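Local coordinates for OxyA protein (Actinoplanes teichomyceticus, PDB 5HH3) that probably acts as a heme-dependent cytochrome P450 that couples phenolic side chains of a peptide during glycopeptide antibiotic biosynthesis, at residues Ala54-Gly59 with Thr309-Leu314; Thr58-Ile63 with Leu315-Arg320. All coordinates share one frame; numbering follows the deposited sequence.

In the fold
Strand 53-57 comes early in the chain and runs on into helix 60-68. After a largely helical stretch, strand 309-312 leads into helix 314-318. Contact 1 pairs the two strands at the centre of the mixed sheet and closes a loop of about 250 residues. Contact 2 packs the first turn of helix 60-68 on the short helix 314-318 and on Arg320 beyond it. Its loop starts and ends slightly later, so the two overlap without nesting. Thr58 takes part in both contacts, and their centres lie about 9 Å apart. Ile63 joins them, with CD1 packed 3.4 Å from Ala57 O. Together they tie the N-terminal region to the part of the P450 fold next to the heme.

Contact 1 of 2, residues Ala54-Gly59 with Thr309-Leu314; sequences AWLATG and TVTCSL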
ATOM      1  N   ALA B  54     -13.157  -6.509   0.829  1.00 22.89           N
ATOM      2  CA  ALA B  54     -12.792  -5.805  -0.376  1.00 22.74           C
ATOM      3  C   ALA B  54     -13.311  -6.614  -1.560  1.00 23.25           C
ATOM      4  O   ALA B  54     -13.003  -7.816  -1.704  1.00 23.26           O
ATOM      5  CB  ALA B  54     -11.296  -5.633  -0.444  1.00 23.86           C
ATOM      6  N   TRP B  55     -14.145  -5.964  -2.360  1.00 22.80           N
ATOM      7  CA  TRP B  55     -14.818  -6.571  -3.482  1.00 23.72           C
ATOM      8  C   TRP B  55     -14.272  -6.028  -4.805  1.00 23.74           C
ATOM      9  O   TRP B  55     -13.799  -4.882  -4.883  1.00 22.28           O
ATOM     10  CB  TRP B  55     -16.303  -6.206  -3.464  1.00 24.08           C
ATOM     11  CG  TRP B  55     -17.099  -6.574  -2.267  1.00 24.44           C
ATOM     12  CD1 TRP B  55     -17.341  -5.793  -1.173  1.00 24.46           C
ATOM     13  CD2 TRP B  55     -17.848  -7.785  -2.074  1.00 25.79           C
ATOM     14  NE1 TRP B  55     -18.160  -6.456  -0.294  1.00 26.13           N
ATOM     15  CE2 TRP B  55     -18.517  -7.669  -0.838  1.00 25.84           C
ATOM     16  CE3 TRP B  55     -18.029  -8.954  -2.832  1.00 28.83           C
ATOM     17  CZ2 TRP B  55     -19.344  -8.670  -0.332  1.00 27.13           C
ATOM     18  CZ3 TRP B  55     -18.901  -9.981  -2.310  1.00 27.29           C
ATOM     19  CH2 TRP B  55     -19.523  -9.817  -1.086  1.00 27.38           C
ATOM     20  N   LEU B  56     -14.385  -6.856  -5.840  1.00 23.44           N
ATOM     21  CA  LEU B  56     -14.081  -6.472  -7.210  1.00 24.33           C
ATOM     22  C   LEU B  56     -15.351  -6.590  -8.018  1.00 24.39           C
ATOM     23  O   LEU B  56     -15.920  -7.672  -8.064  1.00 25.01           O
ATOM     24  CB  LEU B  56     -13.024  -7.408  -7.800  1.00 25.16           C
ATOM     25  CG  LEU B  56     -12.577  -7.159  -9.241  1.00 27.03           C
ATOM     26  CD1 LEU B  56     -11.706  -5.910  -9.314  1.00 27.82           C
ATOM     27  CD2 LEU B  56     -11.806  -8.362  -9.766  1.00 28.68           C
ATOM     28  N   ALA B  57     -15.781  -5.502  -8.647  1.00 24.86           N
ATOM     29  CA  ALA B  57     -16.953  -5.497  -9.549  1.00 26.02           C
ATOM     30  C   ALA B  57     -16.441  -5.627 -10.973  1.00 26.48           C
ATOM     31  O   ALA B  57     -15.605  -4.826 -11.391  1.00 26.15           O
ATOM     32  CB  ALA B  57     -17.747  -4.200  -9.411  1.00 25.62           C
ATOM     33  N   THR B  58     -16.928  -6.645 -11.686  1.00 27.35           N
ATOM     34  CA  THR B  58     -16.556  -6.918 -13.066  1.00 27.83           C
ATOM     35  C   THR B  58     -17.722  -6.800 -14.059  1.00 28.65           C
ATOM     36  O   THR B  58     -17.467  -6.650 -15.259  1.00 28.46           O
ATOM     37  CB  THR B  58     -15.942  -8.341 -13.220  1.00 28.61           C
ATOM     38  OG1 THR B  58     -16.865  -9.331 -12.753  1.00 29.25           O
ATOM     39  CG2 THR B  58     -14.649  -8.490 -12.438  1.00 28.72           C
ATOM     40  N   GLY B  59     -18.967  -6.926 -13.577  1.00 28.15           N
ATOM     41  CA  GLY B  59     -20.158  -6.826 -14.415  1.00 29.92           C
ATOM     42  C   GLY B  59     -20.408  -5.393 -14.848  1.00 30.01           C
ATOM     43  O   GLY B  59     -20.294  -4.457 -14.039  1.00 27.41           O
ATOM     44  N   THR B 309     -15.187  -2.244   0.743  1.00 24.57           N
ATOM     45  CA  THR B 309     -14.751  -1.481  -0.416  1.00 25.45           C
ATOM     46  C   THR B 309     -15.072  -2.213  -1.689  1.00 24.74           C
ATOM     47  O   THR B 309     -15.164  -3.437  -1.702  1.00 24.32           O
ATOM     48  CB  THR B 309     -13.234  -1.163  -0.372  1.00 26.62           C
ATOM     49  OG1 THR B 309     -12.482  -2.366  -0.522  1.00 27.47           O
ATOM     50  CG2 THR B 309     -12.871  -0.515   0.936  1.00 27.94           C
ATOM     51  N   VAL B 310     -15.209  -1.454  -2.768  1.00 25.08           N
ATOM     52  CA  VAL B 310     -15.420  -2.017  -4.099  1.00 25.79           C
ATOM     53  C   VAL B 310     -14.483  -1.345  -5.113  1.00 25.86           C
ATOM     54  O   VAL B 310     -14.469  -0.114  -5.232  1.00 25.61           O
ATOM     55  CB  VAL B 310     -16.860  -1.792  -4.577  1.00 26.57           C
ATOM     56  CG1 VAL B 310     -17.049  -2.338  -5.999  1.00 26.59           C
ATOM     57  CG2 VAL B 310     -17.856  -2.417  -3.583  1.00 27.51           C
ATOM     58  N   THR B 311     -13.748  -2.163  -5.856  1.00 24.43           N
ATOM     59  CA  THR B 311     -12.897  -1.710  -6.944  1.00 24.16           C
ATOM     60  C   THR B 311     -13.557  -2.177  -8.222  1.00 24.65           C
ATOM     61  O   THR B 311     -13.946  -3.361  -8.318  1.00 24.87           O
ATOM     62  CB  THR B 311     -11.507  -2.342  -6.803  1.00 25.35           C
ATOM     63  OG1 THR B 311     -10.952  -1.977  -5.531  1.00 26.60           O
ATOM     64  CG2 THR B 311     -10.574  -1.915  -7.943  1.00 26.02           C
ATOM     65  N   CYS B 312     -13.728  -1.274  -9.182  1.00 24.51           N
ATOM     66  CA  CYS B 312     -14.399  -1.615 -10.433  1.00 25.62           C
ATOM     67  C   CYS B 312     -13.382  -1.916 -11.540  1.00 25.73           C
ATOM     68  O   CYS B 312     -12.474  -1.106 -11.776  1.00 24.48           O
ATOM     69  CB  CYS B 312     -15.332  -0.503 -10.876  1.00 26.78           C
ATOM     70  SG  CYS B 312     -16.647  -0.148  -9.696  1.00 29.10           S
ATOM     71  N   SER B 313     -13.538  -3.085 -12.189  1.00 24.50           N
ATOM     72  CA  SER B 313     -12.708  -3.484 -13.308  1.00 24.30           C
ATOM     73  C   SER B 313     -13.318  -2.997 -14.642  1.00 25.37           C
ATOM     74  O   SER B 313     -14.189  -3.650 -15.261  1.00 24.84           O
ATOM     75  CB  SER B 313     -12.511  -4.996 -13.323  1.00 24.72           C
ATOM     76  OG  SER B 313     -11.649  -5.397 -14.369  1.00 24.25           O
ATOM     77  N   LEU B 314     -12.807  -1.859 -15.089  1.00 24.81           N
ATOM     78  CA  LEU B 314     -13.130  -1.298 -16.386  1.00 24.63           C
ATOM     79  C   LEU B 314     -12.652  -2.217 -17.505  1.00 25.20           C
ATOM     80  O   LEU B 314     -13.337  -2.358 -18.515  1.00 25.53           O
ATOM     81  CB  LEU B 314     -12.529   0.098 -16.543  1.00 24.60           C
ATOM     82  CG  LEU B 314     -12.826   1.146 -15.466  1.00 24.14           C
ATOM     83  CD1 LEU B 314     -12.208   2.500 -15.821  1.00 24.42           C
ATOM     84  CD2 LEU B 314     -14.326   1.280 -15.274  1.00 25.08           C
TER
HETATM   85  O   HOH W   1     -12.215  -3.297  -3.169  1.00 24.52           O
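Ala54-Ala57 and Thr309-Cys312 pair as parallel strands whose axes come within 4.6 Å and diverge by 27°. The ladder starts with Trp55 N giving a bond to Thr309 O. Trp55 O then accepts from Thr311 N, Thr311 O from Ala57 N, and Ala57 O from Ser313 N. The last bond is the straightest, 178° at the hydrogen and 2.8 Å from Ser313 N to Ala57 O. It carries the pairing one step past the strands, to the N-cap of helix 314-318.

One face of the sheet bears Trp55, Ala57, Val310 and Cys312. Val310 has CG1 anti to the backbone N (chi1 178°), which sends CG1 to Ala57 CB at 3.9 Å and leaves CG2 for Trp55 CB at 4.1 Å. Cys312 SG touches Ala57 CB at 4.2 Å. The Trp55 ring presents its CD1 edge to Thr309 O, 3.3 Å away in the ring plane, while NE1 is hydrogen-bonded to Asp308 OD2. Ile63 of helix 60-68 also packs on this face.

On the other face, Leu56 CD1 lies 3.5 Å from Thr311 O. A water gives a hydrogen bond to Trp55 O, 2.8 Å away, and is hydrogen-bonded to Thr309 OG1 and Thr311 OG1. Trp55 O is therefore gripped by a backbone N-H and a water. The water gives both threonine hydroxyls a partner inside a buried parallel pair at the heart of the P450 beta sheet.

Contact 2 of 2, residues Thr58-Ile63 with Leu315-Arg320; sequences TGYDEI and LAANRR
Tyr60 and Ile63, in the first turn of helix 60-68, pack on Ala317 of the short helix 314-318. These are the helices that directly follow two paired strands of the P450 beta sheet, and Gly59 is the N-cap of the first.

The apolar contacts centre on two alanines. Ala317 CB touches Tyr60 CD2 at 3.7 Å and Ile63 CD1 at 3.9 Å. Ala316 CB lies 3.6 Å from Thr58 CB and close to its CG2. Met35 of helix 29-37 touches both Thr58 and Ala316.

One water links the backbones, giving hydrogen bonds to Thr58 O and Ala316 O. It bridges the chain just before helix 60-68 and a carbonyl of the other helix.

Polar groups meet the Tyr60 ring as well. With CG anti to the backbone N (chi1 -160°), the ring turns its CD2 edge to Ala317 O, 3.5 Å away. Ala317 O also accepts a hydrogen bond from Arg320 NH1, 2.7 Å long but bent to 135° at the hydrogen, which helps hold the guanidinium beside the ring. Ring and guanidinium planes are 46° apart, and Tyr60 CD2 sits over one guanidinium face, near its rim, 3.6 Å from Arg320 NH1.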
ATOM      1  N   THR B  58     -16.928  -6.645 -11.686  1.00 27.35           N
ATOM      2  CA  THR B  58     -16.556  -6.918 -13.066  1.00 27.83           C
ATOM      3  C   THR B  58     -17.722  -6.800 -14.059  1.00 28.65           C
ATOM      4  O   THR B  58     -17.467  -6.650 -15.259  1.00 28.46           O
ATOM      5  CB  THR B  58     -15.942  -8.341 -13.220  1.00 28.61           C
ATOM      6  OG1 THR B  58     -16.865  -9.331 -12.753  1.00 29.25           O
ATOM      7  CG2 THR B  58     -14.649  -8.490 -12.438  1.00 28.72           C
ATOM      8  N   GLY B  59     -18.967  -6.926 -13.577  1.00 28.15           N
ATOM      9  CA  GLY B  59     -20.158  -6.826 -14.415  1.00 29.92           C
ATOM     10  C   GLY B  59     -20.408  -5.393 -14.848  1.00 30.01           C
ATOM     11  O   GLY B  59     -20.294  -4.457 -14.039  1.00 27.41           O
ATOM     12  N   TYR B  60     -20.739  -5.231 -16.125  1.00 30.56           N
ATOM     13  CA  TYR B  60     -20.945  -3.905 -16.748  1.00 31.65           C
ATOM     14  C   TYR B  60     -21.988  -3.058 -16.015  1.00 31.05           C
ATOM     15  O   TYR B  60     -21.730  -1.901 -15.633  1.00 29.09           O
ATOM     16  CB  TYR B  60     -21.376  -4.066 -18.224  1.00 33.49           C
ATOM     17  CG  TYR B  60     -21.150  -2.851 -19.080  1.00 34.93           C
ATOM     18  CD1 TYR B  60     -22.119  -1.844 -19.214  1.00 36.75           C
ATOM     19  CD2 TYR B  60     -19.973  -2.715 -19.798  1.00 36.57           C
ATOM     20  CE1 TYR B  60     -21.884  -0.717 -20.013  1.00 36.86           C
ATOM     21  CE2 TYR B  60     -19.733  -1.612 -20.601  1.00 36.33           C
ATOM     22  CZ  TYR B  60     -20.688  -0.623 -20.714  1.00 36.50           C
ATOM     23  OH  TYR B  60     -20.382   0.441 -21.543  1.00 38.52           O
ATOM     24  N   ASP B  61     -23.162  -3.631 -15.813  1.00 31.90           N
ATOM     25  CA  ASP B  61     -24.247  -2.900 -15.175  1.00 35.06           C
ATOM     26  C   ASP B  61     -24.003  -2.696 -13.685  1.00 32.68           C
ATOM     27  O   ASP B  61     -24.392  -1.676 -13.143  1.00 32.04           O
ATOM     28  CB  ASP B  61     -25.592  -3.591 -15.395  1.00 38.51           C
ATOM     29  CG  ASP B  61     -26.017  -3.579 -16.847  1.00 41.38           C
ATOM     30  OD1 ASP B  61     -25.693  -2.634 -17.595  1.00 44.25           O
ATOM     31  OD2 ASP B  61     -26.694  -4.527 -17.237  1.00 46.28           O
ATOM     32  N   GLU B  62     -23.361  -3.664 -13.048  1.00 30.50           N
ATOM     33  CA  GLU B  62     -23.054  -3.566 -11.634  1.00 30.83           C
ATOM     34  C   GLU B  62     -21.995  -2.471 -11.389  1.00 28.66           C
ATOM     35  O   GLU B  62     -22.044  -1.757 -10.394  1.00 26.41           O
ATOM     36  CB  GLU B  62     -22.592  -4.919 -11.080  1.00 31.53           C
ATOM     37  CG  GLU B  62     -23.717  -5.972 -11.002  1.00 33.70           C
ATOM     38  CD  GLU B  62     -24.080  -6.610 -12.337  1.00 35.44           C
ATOM     39  OE1 GLU B  62     -23.380  -6.412 -13.359  1.00 34.83           O
ATOM     40  OE2 GLU B  62     -25.086  -7.329 -12.369  1.00 38.59           O
ATOM     41  N   ILE B  63     -21.040  -2.349 -12.303  1.00 27.46           N
ATOM     42  CA  ILE B  63     -20.047  -1.272 -12.217  1.00 26.93           C
ATOM     43  C   ILE B  63     -20.747   0.095 -12.381  1.00 27.53           C
ATOM     44  O   ILE B  63     -20.448   1.025 -11.648  1.00 26.56           O
ATOM     45  CB  ILE B  63     -18.914  -1.435 -13.241  1.00 26.37           C
ATOM     46  CG1 ILE B  63     -17.999  -2.585 -12.815  1.00 26.47           C
ATOM     47  CG2 ILE B  63     -18.114  -0.137 -13.384  1.00 25.61           C
ATOM     48  CD1 ILE B  63     -17.057  -3.052 -13.918  1.00 26.59           C
ATOM     49  N   LEU B 315     -11.501  -2.856 -17.320  1.00 25.27           N
ATOM     50  CA  LEU B 315     -11.026  -3.877 -18.264  1.00 24.89           C
ATOM     51  C   LEU B 315     -12.068  -5.007 -18.403  1.00 25.73           C
ATOM     52  O   LEU B 315     -12.489  -5.326 -19.536  1.00 24.53           O
ATOM     53  CB  LEU B 315      -9.672  -4.425 -17.820  1.00 25.60           C
ATOM     54  CG  LEU B 315      -9.001  -5.489 -18.708  1.00 26.10           C
ATOM     55  CD1 LEU B 315      -8.750  -4.951 -20.079  1.00 26.88           C
ATOM     56  CD2 LEU B 315      -7.696  -5.953 -18.109  1.00 27.13           C
ATOM     57  N   ALA B 316     -12.540  -5.539 -17.266  1.00 25.51           N
ATOM     58  CA  ALA B 316     -13.556  -6.588 -17.281  1.00 27.41           C
ATOM     59  C   ALA B 316     -14.833  -6.148 -17.996  1.00 28.65           C
ATOM     60  O   ALA B 316     -15.359  -6.894 -18.812  1.00 30.22           O
ATOM     61  CB  ALA B 316     -13.872  -7.101 -15.877  1.00 27.04           C
ATOM     62  N   ALA B 317     -15.295  -4.925 -17.744  1.00 28.06           N
ATOM     63  CA  ALA B 317     -16.516  -4.425 -18.375  1.00 28.35           C
ATOM     64  C   ALA B 317     -16.354  -4.283 -19.884  1.00 28.54           C
ATOM     65  O   ALA B 317     -17.247  -4.664 -20.640  1.00 29.83           O
ATOM     66  CB  ALA B 317     -16.888  -3.068 -17.793  1.00 28.50           C
ATOM     67  N   ASN B 318     -15.229  -3.708 -20.295  1.00 27.15           N
ATOM     68  CA  ASN B 318     -14.966  -3.387 -21.694  1.00 28.09           C
ATOM     69  C   ASN B 318     -14.662  -4.620 -22.541  1.00 29.29           C
ATOM     70  O   ASN B 318     -14.961  -4.633 -23.752  1.00 30.18           O
ATOM     71  CB  ASN B 318     -13.821  -2.385 -21.793  1.00 27.22           C
ATOM     72  CG  ASN B 318     -14.186  -1.035 -21.209  1.00 27.59           C
ATOM     73  OD1 ASN B 318     -15.346  -0.784 -20.866  1.00 28.89           O
ATOM     74  ND2 ASN B 318     -13.212  -0.146 -21.115  1.00 27.67           N
ATOM     75  N   ARG B 319     -14.067  -5.626 -21.894  1.00 27.96           N
ATOM     76  CA  ARG B 319     -13.686  -6.870 -22.524  1.00 29.63           C
ATOM     77  C   ARG B 319     -14.550  -8.050 -22.009  1.00 30.68           C
ATOM     78  O   ARG B 319     -14.085  -9.184 -21.938  1.00 30.06           O
ATOM     79  CB  ARG B 319     -12.199  -7.107 -22.268  1.00 29.91           C
ATOM     80  CG  ARG B 319     -11.283  -5.948 -22.710  1.00 29.76           C
ATOM     81  CD  ARG B 319     -11.350  -5.688 -24.209  1.00 31.29           C
ATOM     82  NE  ARG B 319     -10.906  -6.908 -24.868  1.00 33.08           N
ATOM     83  CZ  ARG B 319      -9.637  -7.278 -25.014  1.00 33.93           C
ATOM     84  NH1 ARG B 319      -8.630  -6.473 -24.685  1.00 32.93           N
ATOM     85  NH2 ARG B 319      -9.383  -8.465 -25.548  1.00 35.94           N
ATOM     86  N   ARG B 320     -15.823  -7.774 -21.716  1.00 31.30           N
ATOM     87  CA  ARG B 320     -16.687  -8.718 -20.998  1.00 33.81           C
ATOM     88  C   ARG B 320     -16.937 -10.022 -21.749  1.00 34.46           C
ATOM     89  O   ARG B 320     -17.183 -11.057 -21.117  1.00 36.44           O
ATOM     90  CB  ARG B 320     -18.018  -8.071 -20.631  1.00 35.27           C
ATOM     91  CG  ARG B 320     -18.959  -7.802 -21.801  1.00 39.06           C
ATOM     92  CD  ARG B 320     -20.160  -7.003 -21.306  1.00 42.02           C
ATOM     93  NE  ARG B 320     -20.830  -6.216 -22.338  1.00 45.49           N
ATOM     94  CZ  ARG B 320     -20.316  -5.138 -22.943  1.00 48.64           C
ATOM     95  NH1 ARG B 320     -19.074  -4.702 -22.684  1.00 51.06           N
ATOM     96  NH2 ARG B 320     -21.044  -4.484 -23.842  1.00 50.43           N
TER
HETATM   97  O   HOH W   2     -17.512  -8.394 -17.433  1.00 43.53           O